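Local coordinates for protein hydrolase, isochorismatase family (PDB 4H17) that probably acts as a hydrolase of the isochorismatase family, built as a homodimer on a Rossmann-like fold, though its substrate is not established, at residues I29-Y35 and F131-V137; E34-L40 and G77-P81; I67-H71 and A85-I89. All coordinates share one frame; numbering follows the deposited sequence.

Contact 1: residues I29-Y35 and F131-V137; sequences IDAQKEY and FMSHSSV. With SO4 (sulfate ion), chain C.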
loop_
_atom_site.group_PDB
_atom_site.type_symbol
_atom_site.label_atom_id
_atom_site.label_comp_id
_atom_site.label_asym_id
_atom_site.label_seq_id
_atom_site.Cartn_x
_atom_site.Cartn_y
_atom_site.Cartn_z
ATOM N N ILE A 29 3.258 13.791 -7.011
ATOM C CA ILE A 29 3.165 13.653 -5.545
ATOM C C ILE A 29 4.471 14.039 -4.865
ATOM O O ILE A 29 5.539 13.405 -5.057
ATOM C CB ILE A 29 2.757 12.223 -5.181
ATOM C CG1 ILE A 29 1.361 11.918 -5.726
ATOM C CG2 ILE A 29 2.788 12.009 -3.685
ATOM C CD1 ILE A 29 0.870 10.489 -5.562
ATOM N N ASP A 30 4.420 15.127 -4.086
ATOM C CA ASP A 30 5.433 15.444 -3.104
ATOM C C ASP A 30 6.788 15.803 -3.707
ATOM O O ASP A 30 7.806 15.358 -3.204
ATOM C CB ASP A 30 5.591 14.315 -2.066
ATOM C CG ASP A 30 4.297 14.025 -1.285
ATOM O OD1 ASP A 30 3.404 14.913 -1.177
ATOM O OD2 ASP A 30 4.235 12.896 -0.736
ATOM N N ALA A 31 6.802 16.572 -4.794
ATOM C CA ALA A 31 8.085 16.917 -5.433
ATOM C C ALA A 31 8.718 18.092 -4.672
ATOM O O ALA A 31 8.787 19.242 -5.137
ATOM C CB ALA A 31 7.877 17.189 -6.912
ATOM N N GLN A 32 9.185 17.768 -3.467
ATOM C CA GLN A 32 9.640 18.761 -2.494
ATOM C C GLN A 32 11.097 18.589 -2.075
ATOM O O GLN A 32 11.659 17.508 -2.148
ATOM C CB GLN A 32 8.773 18.733 -1.263
ATOM C CG GLN A 32 7.324 19.048 -1.547
ATOM C CD GLN A 32 6.492 18.917 -0.320
ATOM O OE1 GLN A 32 5.834 17.877 -0.082
ATOM N NE2 GLN A 32 6.468 20.000 0.487
ATOM N N LYS A 33 11.682 19.690 -1.596
ATOM C CA LYS A 33 13.126 19.731 -1.313
ATOM C C LYS A 33 13.577 18.846 -0.106
ATOM O O LYS A 33 14.759 18.444 -0.025
ATOM C CB LYS A 33 13.607 21.174 -1.131
ATOM C CG LYS A 33 13.486 22.073 -2.326
ATOM C CD LYS A 33 14.151 23.426 -2.071
ATOM C CE LYS A 33 14.172 24.294 -3.294
ATOM N NZ LYS A 33 14.687 25.635 -2.928
ATOM N N GLU A 34 12.645 18.497 0.787
ATOM C CA GLU A 34 12.886 17.566 1.878
ATOM C C GLU A 34 13.635 16.332 1.391
ATOM O O GLU A 34 14.536 15.852 2.072
ATOM C CB GLU A 34 11.554 17.149 2.502
ATOM C CG GLU A 34 11.686 16.155 3.643
ATOM C CD GLU A 34 12.285 16.720 4.920
ATOM O OE1 GLU A 34 11.818 17.775 5.401
ATOM O OE2 GLU A 34 13.224 16.124 5.478
ATOM N N TYR A 35 13.327 15.891 0.173
ATOM C CA TYR A 35 13.846 14.640 -0.336
ATOM C C TYR A 35 15.234 14.744 -0.960
ATOM O O TYR A 35 15.725 13.728 -1.520
ATOM C CB TYR A 35 12.870 14.050 -1.339
ATOM C CG TYR A 35 11.517 13.688 -0.799
ATOM C CD1 TYR A 35 11.387 12.775 0.257
ATOM C CD2 TYR A 35 10.346 14.251 -1.333
ATOM C CE1 TYR A 35 10.135 12.426 0.727
ATOM C CE2 TYR A 35 9.101 13.904 -0.840
ATOM C CZ TYR A 35 9.000 13.005 0.173
ATOM O OH TYR A 35 7.669 12.757 0.501
ATOM N N PHE A 131 6.890 10.884 -4.876
ATOM C CA PHE A 131 7.667 10.461 -3.749
ATOM C C PHE A 131 6.858 10.356 -2.486
ATOM O O PHE A 131 5.900 11.138 -2.289
ATOM C CB PHE A 131 8.803 11.485 -3.498
ATOM C CG PHE A 131 9.479 11.877 -4.757
ATOM C CD1 PHE A 131 10.334 10.989 -5.399
ATOM C CD2 PHE A 131 9.291 13.120 -5.279
ATOM C CE1 PHE A 131 10.887 11.313 -6.621
ATOM C CE2 PHE A 131 9.886 13.490 -6.491
ATOM C CZ PHE A 131 10.719 12.586 -7.155
HETATM N N MSE A 132 7.209 9.424 -1.570
HETATM C CA MSE A 132 8.107 8.242 -1.803
HETATM C C MSE A 132 7.290 7.119 -2.390
HETATM O O MSE A 132 6.078 7.006 -2.127
HETATM C CB MSE A 132 8.694 7.779 -0.468
HETATM C CG MSE A 132 9.516 8.869 0.188
HETATM SE SE MSE A 132 10.432 8.343 1.827
HETATM C CE MSE A 132 8.868 7.794 2.910
ATOM N N SER A 133 7.916 6.296 -3.205
ATOM C CA SER A 133 7.179 5.288 -3.954
ATOM C C SER A 133 6.406 4.363 -3.018
ATOM O O SER A 133 5.273 3.990 -3.341
ATOM C CB SER A 133 8.097 4.480 -4.881
ATOM O OG SER A 133 9.131 3.870 -4.204
ATOM N N HIS A 134 6.996 3.969 -1.895
ATOM C CA HIS A 134 6.400 2.937 -1.009
ATOM C C HIS A 134 5.340 3.504 -0.054
ATOM O O HIS A 134 4.638 2.748 0.612
ATOM C CB HIS A 134 7.455 2.184 -0.199
ATOM C CG HIS A 134 8.148 3.034 0.801
ATOM N ND1 HIS A 134 9.088 3.971 0.448
ATOM C CD2 HIS A 134 7.993 3.150 2.140
ATOM C CE1 HIS A 134 9.484 4.629 1.517
ATOM N NE2 HIS A 134 8.869 4.120 2.563
ATOM N N SER A 135 5.289 4.829 0.078
ATOM C CA SER A 135 4.501 5.474 1.133
ATOM C C SER A 135 3.359 6.310 0.532
ATOM O O SER A 135 2.323 5.759 0.216
ATOM C CB SER A 135 5.411 6.245 2.102
ATOM O OG SER A 135 4.654 6.914 3.081
ATOM N N SER A 136 3.569 7.601 0.226
ATOM C CA SER A 136 2.455 8.400 -0.337
ATOM C C SER A 136 1.993 7.943 -1.743
ATOM O O SER A 136 0.809 7.981 -2.047
ATOM C CB SER A 136 2.738 9.924 -0.390
ATOM O OG SER A 136 2.669 10.513 0.899
ATOM N N VAL A 137 2.917 7.459 -2.562
ATOM C CA VAL A 137 2.573 7.081 -3.935
ATOM C C VAL A 137 1.741 5.787 -3.899
ATOM O O VAL A 137 0.605 5.766 -4.364
ATOM C CB VAL A 137 3.825 6.916 -4.809
ATOM C CG1 VAL A 137 3.455 6.407 -6.172
ATOM C CG2 VAL A 137 4.573 8.240 -4.979
HETATM S S SO4 C . 5.992 10.115 1.977
HETATM O O1 SO4 C . 4.965 11.165 1.812
HETATM O O2 SO4 C . 5.909 9.134 0.924
HETATM O O3 SO4 C . 5.707 9.421 3.256
HETATM O O4 SO4 C . 7.349 10.670 2.129
#

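Contact 2: residues E34-L40 and G77-P81; sequences EYLSGPL and GRFDP. With EDO (1,2-ethanediol), chain G; SO4 (sulfate ion), chain C.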
loop_
_atom_site.group_PDB
_atom_site.type_symbol
_atom_site.label_atom_id
_atom_site.label_comp_id
_atom_site.label_asym_id
_atom_site.label_seq_id
_atom_site.Cartn_x
_atom_site.Cartn_y
_atom_site.Cartn_z
ATOM N N GLU A 34 12.645 18.497 0.787
ATOM C CA GLU A 34 12.886 17.566 1.878
ATOM C C GLU A 34 13.635 16.332 1.391
ATOM O O GLU A 34 14.536 15.852 2.072
ATOM C CB GLU A 34 11.554 17.149 2.502
ATOM C CG GLU A 34 11.686 16.155 3.643
ATOM C CD GLU A 34 12.285 16.720 4.920
ATOM O OE1 GLU A 34 11.818 17.775 5.401
ATOM O OE2 GLU A 34 13.224 16.124 5.478
ATOM N N TYR A 35 13.327 15.891 0.173
ATOM C CA TYR A 35 13.846 14.640 -0.336
ATOM C C TYR A 35 15.234 14.744 -0.960
ATOM O O TYR A 35 15.725 13.728 -1.520
ATOM C CB TYR A 35 12.870 14.050 -1.339
ATOM C CG TYR A 35 11.517 13.688 -0.799
ATOM C CD1 TYR A 35 11.387 12.775 0.257
ATOM C CD2 TYR A 35 10.346 14.251 -1.333
ATOM C CE1 TYR A 35 10.135 12.426 0.727
ATOM C CE2 TYR A 35 9.101 13.904 -0.840
ATOM C CZ TYR A 35 9.000 13.005 0.173
ATOM O OH TYR A 35 7.669 12.757 0.501
ATOM N N LEU A 36 15.816 15.957 -0.990
ATOM C CA LEU A 36 17.113 16.141 -1.674
ATOM C C LEU A 36 18.310 16.072 -0.706
ATOM O O LEU A 36 19.477 16.043 -1.133
ATOM C CB LEU A 36 17.102 17.470 -2.421
ATOM C CG LEU A 36 16.080 17.742 -3.528
ATOM C CD1 LEU A 36 16.181 19.129 -4.166
ATOM C CD2 LEU A 36 16.139 16.675 -4.597
ATOM N N SER A 37 18.041 16.045 0.590
ATOM C CA SER A 37 19.086 16.019 1.587
ATOM C C SER A 37 18.537 15.449 2.907
ATOM O O SER A 37 17.349 15.235 3.026
ATOM C CB SER A 37 19.661 17.429 1.789
ATOM O OG SER A 37 18.722 18.239 2.480
ATOM N N GLY A 38 19.404 15.223 3.887
ATOM C CA GLY A 38 19.009 14.679 5.202
ATOM C C GLY A 38 18.589 13.202 5.198
ATOM O O GLY A 38 18.850 12.489 4.248
ATOM N N PRO A 39 17.939 12.741 6.289
ATOM C CA PRO A 39 17.525 11.348 6.427
ATOM C C PRO A 39 16.512 10.923 5.376
ATOM O O PRO A 39 16.395 9.717 5.087
ATOM C CB PRO A 39 16.900 11.290 7.842
ATOM C CG PRO A 39 16.579 12.689 8.177
ATOM C CD PRO A 39 17.555 13.555 7.448
ATOM N N LEU A 40 15.766 11.870 4.794
ATOM C CA LEU A 40 14.778 11.527 3.762
ATOM C C LEU A 40 15.338 11.750 2.346
ATOM O O LEU A 40 14.609 11.720 1.394
ATOM C CB LEU A 40 13.445 12.265 3.965
ATOM C CG LEU A 40 12.747 11.917 5.271
ATOM C CD1 LEU A 40 11.563 12.853 5.393
ATOM C CD2 LEU A 40 12.309 10.448 5.268
ATOM N N GLY A 77 9.914 21.724 11.253
ATOM C CA GLY A 77 10.017 20.256 11.244
ATOM C C GLY A 77 10.169 19.706 9.855
ATOM O O GLY A 77 10.653 20.368 8.945
ATOM N N ARG A 78 9.773 18.455 9.670
ATOM C CA ARG A 78 9.856 17.838 8.378
ATOM C C ARG A 78 8.865 18.464 7.383
ATOM O O ARG A 78 7.747 18.820 7.756
ATOM C CB ARG A 78 9.642 16.312 8.536
ATOM C CG ARG A 78 10.723 15.600 9.368
ATOM C CD ARG A 78 12.047 15.538 8.629
ATOM N NE ARG A 78 13.154 15.219 9.527
ATOM C CZ ARG A 78 14.444 15.412 9.253
ATOM N NH1 ARG A 78 14.851 15.906 8.079
ATOM N NH2 ARG A 78 15.342 15.085 10.158
ATOM N N PHE A 79 9.294 18.614 6.132
ATOM C CA PHE A 79 8.546 19.291 5.074
ATOM C C PHE A 79 8.088 20.679 5.515
ATOM O O PHE A 79 7.038 21.154 5.108
ATOM C CB PHE A 79 7.314 18.457 4.634
ATOM C CG PHE A 79 7.659 17.021 4.245
ATOM C CD1 PHE A 79 7.792 16.018 5.180
ATOM C CD2 PHE A 79 7.916 16.714 2.894
ATOM C CE1 PHE A 79 8.128 14.724 4.813
ATOM C CE2 PHE A 79 8.252 15.411 2.521
ATOM C CZ PHE A 79 8.374 14.427 3.480
ATOM N N ASP A 80 8.927 21.337 6.317
ATOM C CA ASP A 80 8.615 22.633 6.888
ATOM C C ASP A 80 8.050 23.627 5.850
ATOM O O ASP A 80 8.776 24.051 4.958
ATOM C CB ASP A 80 9.912 23.176 7.451
ATOM C CG ASP A 80 9.758 24.483 8.166
ATOM O OD1 ASP A 80 8.667 25.061 8.198
ATOM O OD2 ASP A 80 10.810 24.949 8.669
ATOM N N PRO A 81 6.801 24.080 6.023
ATOM C CA PRO A 81 6.239 24.946 5.015
ATOM C C PRO A 81 6.739 26.383 5.090
ATOM O O PRO A 81 6.503 27.148 4.168
ATOM C CB PRO A 81 4.764 24.852 5.270
ATOM C CG PRO A 81 4.666 24.634 6.771
ATOM C CD PRO A 81 5.820 23.720 7.062
HETATM C C1 EDO G . 8.667 16.403 13.376
HETATM O O1 EDO G . 9.405 17.643 13.469
HETATM C C2 EDO G . 7.502 16.580 12.446
HETATM O O2 EDO G . 7.947 16.846 11.105
HETATM S S SO4 C . 5.992 10.115 1.977
HETATM O O1 SO4 C . 4.965 11.165 1.812
HETATM O O2 SO4 C . 5.909 9.134 0.924
HETATM O O3 SO4 C . 5.707 9.421 3.256
HETATM O O4 SO4 C . 7.349 10.670 2.129
#

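Contact 3: residues I67-H71 and A85-I89; sequences IHVRH and AGQFI. With SO4 (sulfate ion), chain E; SO4 (sulfate ion), chain C.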
loop_
_atom_site.group_PDB
_atom_site.type_symbol
_atom_site.label_atom_id
_atom_site.label_comp_id
_atom_site.label_asym_id
_atom_site.label_seq_id
_atom_site.Cartn_x
_atom_site.Cartn_y
_atom_site.Cartn_z
ATOM N N ILE A 67 -2.030 18.066 -11.490
ATOM C CA ILE A 67 -2.271 18.178 -10.027
ATOM C C ILE A 67 -0.974 17.950 -9.272
ATOM O O ILE A 67 -0.297 16.925 -9.450
ATOM C CB ILE A 67 -3.272 17.148 -9.553
ATOM C CG1 ILE A 67 -4.617 17.374 -10.235
ATOM C CG2 ILE A 67 -3.325 17.177 -8.035
ATOM C CD1 ILE A 67 -5.634 16.256 -10.047
ATOM N N HIS A 68 -0.559 18.947 -8.509
ATOM C CA HIS A 68 0.603 18.858 -7.645
ATOM C C HIS A 68 0.140 18.654 -6.195
ATOM O O HIS A 68 -0.679 19.431 -5.667
ATOM C CB HIS A 68 1.416 20.152 -7.692
ATOM C CG HIS A 68 1.772 20.621 -9.066
ATOM N ND1 HIS A 68 3.023 20.416 -9.607
ATOM C CD2 HIS A 68 1.070 21.306 -9.993
ATOM C CE1 HIS A 68 3.062 20.937 -10.822
ATOM N NE2 HIS A 68 1.896 21.499 -11.074
ATOM N N VAL A 69 0.691 17.643 -5.558
ATOM C CA VAL A 69 0.431 17.344 -4.161
ATOM C C VAL A 69 1.680 17.650 -3.327
ATOM O O VAL A 69 2.769 17.267 -3.741
ATOM C CB VAL A 69 0.030 15.856 -4.023
ATOM C CG1 VAL A 69 -0.159 15.491 -2.581
ATOM C CG2 VAL A 69 -1.223 15.527 -4.843
ATOM N N ARG A 70 1.527 18.263 -2.151
ATOM C CA ARG A 70 2.601 18.423 -1.200
ATOM C C ARG A 70 2.133 18.101 0.201
ATOM O O ARG A 70 0.937 18.192 0.514
ATOM C CB ARG A 70 3.098 19.883 -1.156
ATOM C CG ARG A 70 3.927 20.312 -2.339
ATOM C CD ARG A 70 4.606 21.644 -2.061
ATOM N NE ARG A 70 3.654 22.774 -2.010
ATOM C CZ ARG A 70 4.032 24.070 -1.989
ATOM N NH1 ARG A 70 5.299 24.419 -1.923
ATOM N NH2 ARG A 70 3.104 25.024 -2.002
ATOM N N HIS A 71 3.099 17.790 1.054
ATOM C CA HIS A 71 2.865 17.670 2.480
ATOM C C HIS A 71 2.445 18.996 3.080
ATOM O O HIS A 71 2.998 20.062 2.730
ATOM C CB HIS A 71 4.109 17.230 3.201
ATOM C CG HIS A 71 4.460 15.798 3.024
ATOM N ND1 HIS A 71 4.737 14.960 4.077
ATOM C CD2 HIS A 71 4.613 15.066 1.907
ATOM C CE1 HIS A 71 4.998 13.754 3.618
ATOM N NE2 HIS A 71 4.979 13.805 2.299
ATOM N N ALA A 85 12.633 22.912 3.120
ATOM C CA ALA A 85 12.170 21.527 2.886
ATOM C C ALA A 85 10.756 21.444 2.298
ATOM O O ALA A 85 10.442 20.490 1.584
ATOM C CB ALA A 85 12.224 20.746 4.202
ATOM N N GLY A 86 9.893 22.413 2.613
ATOM C CA GLY A 86 8.558 22.422 2.062
ATOM C C GLY A 86 8.446 22.942 0.631
ATOM O O GLY A 86 7.386 22.821 0.019
ATOM N N GLN A 87 9.514 23.546 0.104
ATOM C CA GLN A 87 9.464 24.159 -1.227
ATOM C C GLN A 87 9.416 23.089 -2.311
ATOM O O GLN A 87 9.948 21.984 -2.122
ATOM C CB GLN A 87 10.675 25.095 -1.460
ATOM C CG GLN A 87 10.643 26.325 -0.547
ATOM C CD GLN A 87 11.982 27.022 -0.480
ATOM O OE1 GLN A 87 12.905 26.676 -1.194
ATOM N NE2 GLN A 87 12.100 27.991 0.407
ATOM N N PHE A 88 8.857 23.437 -3.470
ATOM C CA PHE A 88 9.024 22.605 -4.637
ATOM C C PHE A 88 10.471 22.426 -5.043
ATOM O O PHE A 88 11.294 23.386 -5.006
ATOM C CB PHE A 88 8.222 23.156 -5.824
ATOM C CG PHE A 88 6.755 23.031 -5.660
ATOM C CD1 PHE A 88 6.161 21.782 -5.838
ATOM C CD2 PHE A 88 5.970 24.133 -5.345
ATOM C CE1 PHE A 88 4.801 21.640 -5.685
ATOM C CE2 PHE A 88 4.597 23.997 -5.206
ATOM C CZ PHE A 88 4.037 22.748 -5.378
ATOM N N ILE A 89 10.794 21.225 -5.503
ATOM C CA ILE A 89 12.075 20.959 -6.141
ATOM C C ILE A 89 12.268 21.848 -7.386
ATOM O O ILE A 89 11.394 22.002 -8.198
ATOM C CB ILE A 89 12.149 19.481 -6.584
ATOM C CG1 ILE A 89 12.198 18.592 -5.353
ATOM C CG2 ILE A 89 13.325 19.201 -7.538
ATOM C CD1 ILE A 89 11.993 17.124 -5.658
HETATM S S SO4 E . 3.451 15.920 7.138
HETATM O O1 SO4 E . 3.326 14.416 7.127
HETATM O O2 SO4 E . 3.570 16.304 8.581
HETATM O O3 SO4 E . 2.437 16.577 6.383
HETATM O O4 SO4 E . 4.806 16.165 6.581
HETATM S S SO4 C . 5.992 10.115 1.977
HETATM O O1 SO4 C . 4.965 11.165 1.812
HETATM O O2 SO4 C . 5.909 9.134 0.924
HETATM O O3 SO4 C . 5.707 9.421 3.256
HETATM O O4 SO4 C . 7.349 10.670 2.129
#

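Contact 1: residues I29-Y35 and F131-V137
I29 and F131 meet through their backbones: F131 N donates to I29 O at 2.9 Å. Directly after this bond, a cis peptide between F131 and M132 turns the chain into the helix beginning at S133.

Polar groups from both segments converge on a sulfate ion, probably from the crystallisation liquor. M132 N (2.8 Å) and S136 N (2.9 Å) both donate to its O2, the second at 165°, an arrangement resembling the oxyanion hole of this family. S136 OG reaches O1 at 2.6 Å; its chi1 of -74° sets the hydroxyl beside its own backbone N, so one residue grips two sulfate oxygens. S135 OG holds O3, and Y35 OH donates to O4 at 2.7 Å. D30 OD2 stands 3.3 Å from S136 OG, and K103 bonds that hydroxyl; the trio recalls the Asp-Lys-Cys triad of related cysteine hydrolases, with serine at the cysteine position.

Apolar contacts close the remainder. F131 CB lies over one face of the Y35 ring, 3.6 Å from CE2, while the two ring planes meet at 51°. Selenomethionine M132 brings CG to Y35 CE1, and the branched I29 packs against V137.

Outside the pair, F131 packs against helix 45-61, D30 touches V69 of strand 66-71, and V137 reaches L153 of strand 150-159.

Contact 2: residues E34-L40 and G77-P81
The amide of F79 donates to E34 OE1 at 2.8 Å, and at 173° the bond is almost straight, although N meets the carboxylate from above its plane. The other oxygen, OE2, turns its syn lone pair to R78 NH1 at 3.1 Å, forming a salt bridge in which OE2 lies close to the guanidinium plane. One carboxylate thus joins a backbone N-H to an arginine side chain, and these bonds should fix its rotation; a glutamate is long enough to serve both.

That reach depends on a bend. With CG anti to the backbone N, E34 lays its methylenes across the F79 ring, CG standing over the centre of one face, 3.7 Å from the centroid. The turn at chi2 (71°) then swings the carboxylate past the ring to the backbone. Phenylalanine suits this place by presenting a flat apolar surface to the aliphatic part of the glutamate.

The same ring points its edge at the face of Y35 in an offset edge-to-face pair, planes 73° apart, with F79 CE2 3.4 Å from Y35 CZ. L40 CD1 adds a looser contact at 4.0 Å from F79 CE1. P39 CG sits over one face of the R78 guanidinium, 3.3 Å from NH2, a rigid apolar lid on a flat cation.

F79 sits third in a type II beta turn from G77 to D80, with positive phi. R78 N donates to a bound 1,2-ethanediol.

Segment 34-40 opens with the end of a 3-10 turn and runs on as loop; 77-81 is loop throughout. Y35 packs on helix 45-61, the F79 ring stacks on H71 of strand 66-71, and M8 and L11 of the second subunit cover this surface.

Contact 3: residues I67-H71 and A85-I89
In the Rossmann-like sheet, strand 66-71 lies between strands 24-29 and 99-103, and this contact joins one side of the strand, at H68 and R70, to the loop that follows it. The main element is R70 laid over F88. The guanidinium and ring planes are only 14° from parallel, and F88 CE2 lies over the centre of the guanidinium, 3.3 Å from R70 CZ. Farther back along the same side chain, CD makes a CH-pi contact with the ring, 3.8 Å from its centroid. A bend at chi3 (-70°) gives the arginine this shape, so that both its aliphatic part and its charged end meet one face of the phenylalanine. The pairing suits a partly exposed position: the aromatic ring receives a flat, delocalised cation.

G86 O, standing obliquely to the guanidinium, accepts a weak bond from R70 NH1 at 3.3 Å and a further bond from Q32 NE2. H68, two residues before R70 and so on the same side of the strand, sets its CB 4.2 Å from F88 CE1, with the imidazole oblique to the phenyl ring; its NE2 is held by E98. The imidazole thus has a polar partner of its own, while the methylene beside it serves the apolar packing.

At the end of the strand, H71 uses both ring nitrogens as donors to link two sulfate ions, and its ring stacks on F79. H71 ND1 donates to O4 of one sulfate at 2.8 Å, an ion also bound by G73 and R104 and by R14 of the second subunit, whereas H71 NE2 reaches O1 of the sulfate held by S136, at 2.7 Å.

From the N terminus, strand 24-29 runs into 29-35, which waits almost a hundred residues for 131-137 to close contact 1, the longest loop of the three. Both other contacts form within that span. Contact 2 brings 34-40 to 77-81, and contact 3 brings 67-71 to 85-89; their segments alternate along the chain, so these two loops cross. Contacts 1 and 2 share E34 and Y35. Backbone links bind the set: D30 N lies 2.7 Å from V69 O, and E34 N 3.1 Å from A85 O, both probable hydrogen bonds. Together the three contacts tie the C-terminal ends of strands 24-29, 66-71 and 125-131 to the loops after them, with one sulfate bound by Y35, H71 and 131-137.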